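Local structure of serpin-ZX (Arabidopsis thaliana, 3LE2) at residues A49-T55 with E307-M312; P204-S208 with F277-K281. The protein inhibits the cysteine protease metacaspase-9 through cleavage of its reactive centre loop and covalent binding, and limits the activity of the death-promoting protease RD21A. All blocks are in the same frame, centred on the assembly; numbering follows the deposited sequence.

Contact 1 (A49-T55 with E307-M312)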
loop_
_atom_site.group_PDB
_atom_site.type_symbol
_atom_site.label_atom_id
_atom_site.label_comp_id
_atom_site.label_asym_id
_atom_site.label_seq_id
_atom_site.Cartn_x
_atom_site.Cartn_y
_atom_site.Cartn_z
ATOM N N ALA A 49 15.619 -13.556 -3.533
ATOM C CA ALA A 49 15.825 -14.607 -4.520
ATOM C C ALA A 49 17.196 -14.515 -5.190
ATOM O O ALA A 49 17.714 -15.509 -5.696
ATOM C CB ALA A 49 14.719 -14.571 -5.560
ATOM N N GLY A 50 17.777 -13.321 -5.196
ATOM C CA GLY A 50 19.083 -13.113 -5.796
ATOM C C GLY A 50 20.188 -13.058 -4.757
ATOM O O GLY A 50 21.295 -12.625 -5.038
ATOM N N SER A 51 19.884 -13.500 -3.544
ATOM C CA SER A 51 20.841 -13.412 -2.450
ATOM C C SER A 51 21.046 -14.755 -1.757
ATOM O O SER A 51 20.432 -15.769 -2.118
ATOM C CB SER A 51 20.370 -12.389 -1.419
ATOM O OG SER A 51 19.268 -12.896 -0.694
ATOM N N ALA A 52 21.913 -14.751 -0.755
ATOM C CA ALA A 52 22.072 -15.921 0.097
ATOM C C ALA A 52 22.781 -15.585 1.400
ATOM O O ALA A 52 23.185 -14.442 1.643
ATOM C CB ALA A 52 22.807 -17.026 -0.639
ATOM N N GLY A 53 22.931 -16.595 2.243
ATOM C CA GLY A 53 23.621 -16.406 3.500
ATOM C C GLY A 53 22.813 -15.517 4.415
ATOM O O GLY A 53 21.587 -15.520 4.367
ATOM N N ALA A 54 23.511 -14.748 5.241
ATOM C CA ALA A 54 22.871 -13.924 6.254
ATOM C C ALA A 54 21.931 -12.896 5.629
ATOM O O ALA A 54 21.045 -12.368 6.302
ATOM C CB ALA A 54 23.920 -13.244 7.118
ATOM N N THR A 55 22.119 -12.620 4.343
ATOM C CA THR A 55 21.251 -11.681 3.651
ATOM C C THR A 55 19.916 -12.330 3.311
ATOM O O THR A 55 18.853 -11.803 3.669
ATOM C CB THR A 55 21.923 -11.085 2.387
ATOM O OG1 THR A 55 23.059 -10.314 2.786
ATOM C CG2 THR A 55 20.960 -10.169 1.632
ATOM N N GLU A 307 27.654 -8.449 2.859
ATOM C CA GLU A 307 27.311 -9.738 2.265
ATOM C C GLU A 307 27.259 -9.605 0.749
ATOM O O GLU A 307 28.090 -10.158 0.021
ATOM C CB GLU A 307 25.947 -10.223 2.771
ATOM C CG GLU A 307 25.954 -10.902 4.128
ATOM C CD GLU A 307 26.606 -12.260 4.077
ATOM O OE1 GLU A 307 25.869 -13.262 3.981
ATOM O OE2 GLU A 307 27.854 -12.324 4.126
ATOM N N GLY A 308 26.266 -8.859 0.283
ATOM C CA GLY A 308 26.073 -8.669 -1.137
ATOM C C GLY A 308 25.026 -9.602 -1.712
ATOM O O GLY A 308 24.417 -10.422 -1.009
ATOM N N LEU A 309 24.830 -9.464 -3.016
ATOM C CA LEU A 309 23.835 -10.228 -3.742
ATOM C C LEU A 309 24.562 -11.094 -4.757
ATOM O O LEU A 309 24.730 -10.726 -5.929
ATOM C CB LEU A 309 22.859 -9.270 -4.415
ATOM C CG LEU A 309 22.247 -8.282 -3.420
ATOM C CD1 LEU A 309 21.717 -7.048 -4.122
ATOM C CD2 LEU A 309 21.157 -8.974 -2.614
ATOM N N THR A 310 24.999 -12.253 -4.277
ATOM C CA THR A 310 25.872 -13.133 -5.034
ATOM C C THR A 310 25.095 -14.051 -5.971
ATOM O O THR A 310 25.680 -14.703 -6.835
ATOM C CB THR A 310 26.754 -13.965 -4.085
ATOM O OG1 THR A 310 25.933 -14.599 -3.094
ATOM C CG2 THR A 310 27.763 -13.063 -3.385
ATOM N N GLU A 311 23.778 -14.085 -5.809
ATOM C CA GLU A 311 22.931 -14.902 -6.675
ATOM C C GLU A 311 22.199 -14.083 -7.739
ATOM O O GLU A 311 21.287 -14.573 -8.397
ATOM C CB GLU A 311 21.915 -15.686 -5.838
ATOM C CG GLU A 311 22.551 -16.656 -4.843
ATOM C CD GLU A 311 23.638 -17.508 -5.480
ATOM O OE1 GLU A 311 23.343 -18.237 -6.458
ATOM O OE2 GLU A 311 24.790 -17.440 -4.998
ATOM N N MET A 312 22.595 -12.835 -7.921
ATOM C CA MET A 312 21.837 -11.971 -8.809
ATOM C C MET A 312 22.564 -11.713 -10.139
ATOM O O MET A 312 21.950 -11.710 -11.215
ATOM C CB MET A 312 21.517 -10.673 -8.083
ATOM C CG MET A 312 20.366 -9.896 -8.663
ATOM S SD MET A 312 20.088 -8.403 -7.691
ATOM C CE MET A 312 19.223 -9.059 -6.253
#

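Contact 2 (P204-S208 with F277-K281)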
loop_
_atom_site.group_PDB
_atom_site.type_symbol
_atom_site.label_atom_id
_atom_site.label_comp_id
_atom_site.label_asym_id
_atom_site.label_seq_id
_atom_site.Cartn_x
_atom_site.Cartn_y
_atom_site.Cartn_z
ATOM N N PRO A 204 -14.083 19.942 1.473
ATOM C CA PRO A 204 -15.294 19.183 1.129
ATOM C C PRO A 204 -15.412 17.872 1.931
ATOM O O PRO A 204 -14.544 17.000 1.833
ATOM C CB PRO A 204 -15.112 18.859 -0.368
ATOM C CG PRO A 204 -13.842 19.539 -0.805
ATOM C CD PRO A 204 -13.070 19.913 0.402
ATOM N N PHE A 205 -16.475 17.746 2.718
ATOM C CA PHE A 205 -16.790 16.512 3.419
ATOM C C PHE A 205 -18.007 15.837 2.796
ATOM O O PHE A 205 -19.067 16.454 2.675
ATOM C CB PHE A 205 -17.106 16.789 4.887
ATOM C CG PHE A 205 -15.894 17.021 5.750
ATOM C CD1 PHE A 205 -15.251 15.956 6.364
ATOM C CD2 PHE A 205 -15.419 18.304 5.974
ATOM C CE1 PHE A 205 -14.160 16.158 7.183
ATOM C CE2 PHE A 205 -14.310 18.517 6.794
ATOM C CZ PHE A 205 -13.680 17.440 7.399
ATOM N N MET A 206 -17.857 14.571 2.413
ATOM C CA MET A 206 -18.983 13.775 1.950
ATOM C C MET A 206 -19.810 13.324 3.149
ATOM O O MET A 206 -19.287 13.177 4.254
ATOM C CB MET A 206 -18.483 12.554 1.184
ATOM C CG MET A 206 -17.474 12.884 0.115
ATOM S SD MET A 206 -17.015 11.459 -0.875
ATOM C CE MET A 206 -16.475 10.318 0.395
ATOM N N THR A 207 -21.103 13.107 2.932
ATOM C CA THR A 207 -21.970 12.614 3.995
ATOM C C THR A 207 -22.995 11.623 3.474
ATOM O O THR A 207 -23.145 11.446 2.261
ATOM C CB THR A 207 -22.709 13.747 4.732
ATOM O OG1 THR A 207 -23.307 13.221 5.924
ATOM C CG2 THR A 207 -23.789 14.352 3.842
ATOM N N SER A 208 -23.679 10.967 4.403
ATOM C CA SER A 208 -24.693 9.972 4.071
ATOM C C SER A 208 -25.592 9.691 5.264
ATOM O O SER A 208 -25.210 9.902 6.419
ATOM C CB SER A 208 -24.055 8.668 3.607
ATOM O OG SER A 208 -25.053 7.682 3.425
ATOM N N PHE A 277 -22.175 11.758 10.183
ATOM C CA PHE A 277 -21.278 10.968 9.343
ATOM C C PHE A 277 -20.583 11.824 8.289
ATOM O O PHE A 277 -21.205 12.225 7.306
ATOM C CB PHE A 277 -22.056 9.856 8.648
ATOM C CG PHE A 277 -21.198 8.926 7.852
ATOM C CD1 PHE A 277 -20.242 8.146 8.473
ATOM C CD2 PHE A 277 -21.354 8.823 6.486
ATOM C CE1 PHE A 277 -19.444 7.289 7.743
ATOM C CE2 PHE A 277 -20.565 7.969 5.748
ATOM C CZ PHE A 277 -19.610 7.198 6.376
ATOM N N LYS A 278 -19.296 12.099 8.487
ATOM C CA LYS A 278 -18.575 12.996 7.585
ATOM C C LYS A 278 -17.223 12.446 7.145
ATOM O O LYS A 278 -16.362 12.154 7.976
ATOM C CB LYS A 278 -18.389 14.366 8.237
ATOM C CG LYS A 278 -19.685 15.105 8.516
ATOM C CD LYS A 278 -20.396 15.497 7.230
ATOM C CE LYS A 278 -21.748 16.136 7.522
ATOM N NZ LYS A 278 -21.619 17.305 8.443
ATOM N N ILE A 279 -17.042 12.344 5.832
ATOM C CA ILE A 279 -15.799 11.852 5.245
ATOM C C ILE A 279 -15.176 12.895 4.298
ATOM O O ILE A 279 -15.783 13.269 3.289
ATOM C CB ILE A 279 -16.055 10.544 4.460
ATOM C CG1 ILE A 279 -16.750 9.528 5.352
ATOM C CG2 ILE A 279 -14.760 9.950 3.952
ATOM C CD1 ILE A 279 -15.966 9.214 6.613
ATOM N N PRO A 280 -13.953 13.364 4.606
ATOM C CA PRO A 280 -13.353 14.333 3.680
ATOM C C PRO A 280 -12.976 13.691 2.360
ATOM O O PRO A 280 -12.493 12.551 2.353
ATOM C CB PRO A 280 -12.079 14.762 4.409
ATOM C CG PRO A 280 -11.737 13.594 5.282
ATOM C CD PRO A 280 -13.079 13.096 5.762
ATOM N N LYS A 281 -13.189 14.403 1.255
ATOM C CA LYS A 281 -12.628 13.965 -0.018
ATOM C C LYS A 281 -11.127 14.150 0.080
ATOM O O LYS A 281 -10.661 14.994 0.848
ATOM C CB LYS A 281 -13.159 14.821 -1.174
ATOM C CG LYS A 281 -14.645 14.677 -1.430
ATOM C CD LYS A 281 -15.098 15.493 -2.632
ATOM C CE LYS A 281 -14.696 14.840 -3.954
ATOM N NZ LYS A 281 -14.984 15.740 -5.111
HETATM O O HOH W 1 -11.580 17.132 1.713
#

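Contact 1 (A49-T55 with E307-M312)
The turn that joins helix 37-49 to helix 54-63 rests, through G50 and A54, on E311 and E307 of the long loop between helix 291-296 and helix 316-319. One polar contact marks each end. At the first, E311 N donates to G50 O over 3.0 Å; the N-H...O angle of 128° makes this a weak bond. At the second, A54 N reaches E307 OE1 at 3.1 Å, again weakly (129°). G53 holds the N-cap position, and E307 brings its carboxylate oxygen from a distant part of the chain to the first turn of helix 54-63, where the helix N-terminus would probably favour its negative charge. A bend at chi2 (-71°) turns the acid back over that helix start, and OE1 also lies 3.7 Å from A54 CB.

In the serpin fold this is a loop-on-loop junction, where the connection between two consecutive helices is covered by a segment some 250 residues later. Between these two weak bonds the contact is mostly van der Waals. E311 CB sits over the G50 carbonyl, 3.3 Å from G50 C, and E311 CG follows the chain to S51 O at 3.6 Å. Beyond CG the glutamate leads away, toward K109, with which it makes a long, weak ion pair. L309 sends the CD2 branch to S51 CB at 3.7 Å, while S51 OG turns back to bond with A48 O. The CE methyl of M312 lies on the opposite face of the G50 carbonyl from E311 CB, 4.1 Å from G50 CA. Both L309 and M312 also touch L167 of strand 167-176.

Contact 2 (P204-S208 with F277-K281)
M206 reaches across to I279 and K281, and its side chain can be traced atom by atom. CB stands 3.5 Å from I279 O. CG meets the aliphatic stem of K281, 3.7 Å from K281 CG, with the two chains crossing at about a right angle. SD runs past the same lysine carbon, and a bend at the last torsion (chi3 -55°) carries the CE methyl back to I279 CG2 at 4.0 Å. F183, from a loop, adds to the packing around the methionine.

The main chain beneath is an antiparallel ladder. M206 and I279 form a hydrogen-bonded pair: M206 N donates to I279 O over 2.6 Å, and I279 N returns to M206 O at 2.9 Å in an almost straight bond (174°). K281 N continues the ladder to P204 O at 3.0 Å. These strands belong to sheet C of the serpin fold, with strand 189-194 pairing on one side of 200-207 and strand 361-365 running parallel to 277-280 on the other.

F205 and P280, a non-hydrogen-bonded pair, occupy the face away from M206. The phenyl ring slants past the pyrrolidine, with F205 CE1 3.5 Å from P280 CD, and F193 of the next strand touches it too. Farther along, T207 supplies a side-chain bond to the ladder: with OG1 placed opposite its own backbone N (chi1 -168°), the hydroxyl donates to F277 O at 2.7 Å, in the plane of that carbonyl. K278 lies alongside the threonine, pointing the same way, its CD and CE against T207 CB and OG1. The F277 ring offers its edge to S208 N.

Contact 1 and contact 2 sit on opposite sides of the centre of the chain, with their centres about 26 and 23 Å from it. Their centres are about 49 Å apart and their nearest atoms about 39 Å, so neither touches the other. In sequence, contact 2 is nested within the loop that contact 1 closes. Both lie away from the reactive bond R353-G354, but their topological relation to the reactive centre loop differs. Strand 277-280 of contact 2 pairs with strand 361-365, into which the reactive centre loop (339-363) runs, whereas contact 1 joins the connection between helices 37-49 and 54-63 to the loop before helix 316-319, at the other end of the molecule.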